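Local coordinates for endo-xylogalacturonan hydrolase A (Aspergillus tubingensis, PDB 4C2L), which cleaves xylogalacturonan, a xylose-substituted galacturonan found in the hairy regions of pectin, as a secreted family 28 glycoside hydrolase, at residues N159-K162 against G163-N167. Numbering follows the deposited sequence. Where two conformers were deposited one is given.
Sequences NSVK and GGATN
Lys162 and Ala165 close a type I' beta turn where strand 159-162 ends and the chain swings into 165-166. One hydrogen bond spans it, from Ala165 N to Lys162 O at 3.3 Å; it is long but fairly straight (162° at the hydrogen). Gly163 and Gly164 fill the two central positions, both with positive phi, a backbone region that residues without a side chain enter easily. The amide of Gly164 also lies near Lys162 O, but at too poor an angle to bond.

One apolar contact bridges the turn from the residue before it to its last residue. Val161 holds CG1 anti to its backbone nitrogen (chi1 179°), and this methyl meets Ala165 CB at 3.6 Å. The same CB lies 3.6 Å from Lys162 O, beside the turn's hydrogen bond. The Lys162 chain heads the other way, touching Tyr137 and Thr139 of strand 134-139.

The turn belongs to the right-handed parallel beta-helix of family 28. Strand 159-162 runs parallel between 134-139 and 191-196, with backbone bonds to both; Val161 also packs on Ile193 and, across the interior, on Phe170 of strand 168-176. Beyond the turn, Thr166 OG1 bonds Thr197 OG1, and at Asn167 the chain rounds a corner into 168-176 on another face.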
ATOM      1  N   ASN A 159      -5.749   2.510  -0.899  1.00  9.78           N
ATOM      2  CA  ASN A 159      -5.830   2.385  -2.353  1.00 10.18           C
ATOM      3  C   ASN A 159      -5.403   1.000  -2.767  1.00 10.50           C
ATOM      4  O   ASN A 159      -4.399   0.476  -2.273  1.00 10.12           O
ATOM      5  CB  ASN A 159      -4.844   3.357  -3.032  1.00 10.34           C
ATOM      6  CG  ASN A 159      -5.114   4.788  -2.676  1.00 10.96           C
ATOM      7  OD1 ASN A 159      -6.088   5.364  -3.137  1.00 11.27           O
ATOM      8  ND2 ASN A 159      -4.269   5.364  -1.823  1.00 10.85           N
ATOM      9  N   SER A 160      -6.152   0.405  -3.688  1.00 11.11           N
ATOM     10  CA  SER A 160      -5.801  -0.888  -4.251  0.50 11.68           C
ATOM     11  C   SER A 160      -5.913  -0.815  -5.777  1.00 11.63           C
ATOM     12  O   SER A 160      -6.826  -0.158  -6.285  1.00 11.51           O
ATOM     13  CB  SER A 160      -6.749  -1.953  -3.701  0.50 12.50           C
ATOM     14  OG  SER A 160      -6.459  -3.221  -4.246  0.50 13.69           O
ATOM     15  N   VAL A 161      -5.016  -1.495  -6.487  1.00 11.21           N
ATOM     16  CA  VAL A 161      -5.084  -1.557  -7.942  1.00 11.59           C
ATOM     17  C   VAL A 161      -4.919  -3.021  -8.298  1.00 12.52           C
ATOM     18  O   VAL A 161      -3.955  -3.672  -7.874  1.00 12.24           O
ATOM     19  CB  VAL A 161      -3.961  -0.728  -8.613  1.00 11.64           C
ATOM     20  CG1 VAL A 161      -4.050  -0.837 -10.136  1.00 12.70           C
ATOM     21  CG2 VAL A 161      -4.041   0.737  -8.190  1.00 11.73           C
ATOM     22  N   LYS A 162      -5.884  -3.547  -9.042  1.00 12.81           N
ATOM     23  CA  LYS A 162      -5.800  -4.923  -9.502  1.00 14.18           C
ATOM     24  C   LYS A 162      -6.597  -5.103 -10.789  1.00 13.59           C
ATOM     25  O   LYS A 162      -6.892  -4.124 -11.476  1.00 12.62           O
ATOM     26  CB  LYS A 162      -6.256  -5.889  -8.418  1.00 17.42           C
ATOM     27  CG  LYS A 162      -7.727  -5.813  -8.101  1.00 20.07           C
ATOM     28  CD  LYS A 162      -8.064  -6.887  -7.070  1.00 24.22           C
ATOM     29  CE  LYS A 162      -7.531  -6.488  -5.709  1.00 25.90           C
ATOM     30  NZ  LYS A 162      -7.645  -7.643  -4.779  1.00 31.10           N
ATOM     31  N   GLY A 163      -6.895  -6.352 -11.129  1.00 14.31           N
ATOM     32  CA  GLY A 163      -7.705  -6.664 -12.311  1.00 14.72           C
ATOM     33  C   GLY A 163      -7.099  -6.303 -13.658  1.00 15.87           C
ATOM     34  O   GLY A 163      -7.832  -6.167 -14.649  1.00 16.19           O
ATOM     35  N   GLY A 164      -5.778  -6.137 -13.708  1.00 15.32           N
ATOM     36  CA  GLY A 164      -5.087  -5.786 -14.957  1.00 15.59           C
ATOM     37  C   GLY A 164      -5.197  -4.326 -15.353  1.00 15.27           C
ATOM     38  O   GLY A 164      -4.982  -3.979 -16.525  1.00 16.43           O
ATOM     39  N   ALA A 165      -5.504  -3.450 -14.387  1.00 15.16           N
ATOM     40  CA  ALA A 165      -5.489  -2.001 -14.625  1.00 15.21           C
ATOM     41  C   ALA A 165      -4.161  -1.617 -15.252  1.00 15.61           C
ATOM     42  O   ALA A 165      -3.125  -2.221 -14.924  1.00 16.13           O
ATOM     43  CB  ALA A 165      -5.685  -1.238 -13.315  1.00 14.82           C
ATOM     44  N   THR A 166      -4.168  -0.653 -16.164  1.00 15.03           N
ATOM     45  CA  THR A 166      -2.903  -0.212 -16.747  1.00 16.93           C
ATOM     46  C   THR A 166      -2.819   1.306 -16.800  1.00 16.72           C
ATOM     47  O   THR A 166      -3.833   1.976 -16.971  1.00 16.51           O
ATOM     48  CB  THR A 166      -2.655  -0.835 -18.148  1.00 18.32           C
ATOM     49  OG1 THR A 166      -1.342  -0.474 -18.601  1.00 20.99           O
ATOM     50  CG2 THR A 166      -3.668  -0.336 -19.149  1.00 18.61           C
ATOM     51  N   ASN A 167      -1.616   1.850 -16.634  1.00 17.11           N
ATOM     52  CA  ASN A 167      -1.397   3.303 -16.677  1.00 18.08           C
ATOM     53  C   ASN A 167      -2.195   4.023 -15.580  1.00 17.30           C
ATOM     54  O   ASN A 167      -3.152   4.766 -15.863  1.00 16.27           O
ATOM     55  CB  ASN A 167      -1.755   3.912 -18.047  1.00 21.34           C
ATOM     56  CG  ASN A 167      -1.072   3.209 -19.215  1.00 26.33           C
ATOM     57  OD1 ASN A 167       0.105   2.847 -19.142  1.00 30.98           O
ATOM     58  ND2 ASN A 167      -1.804   3.043 -20.316  1.00 29.09           N
TER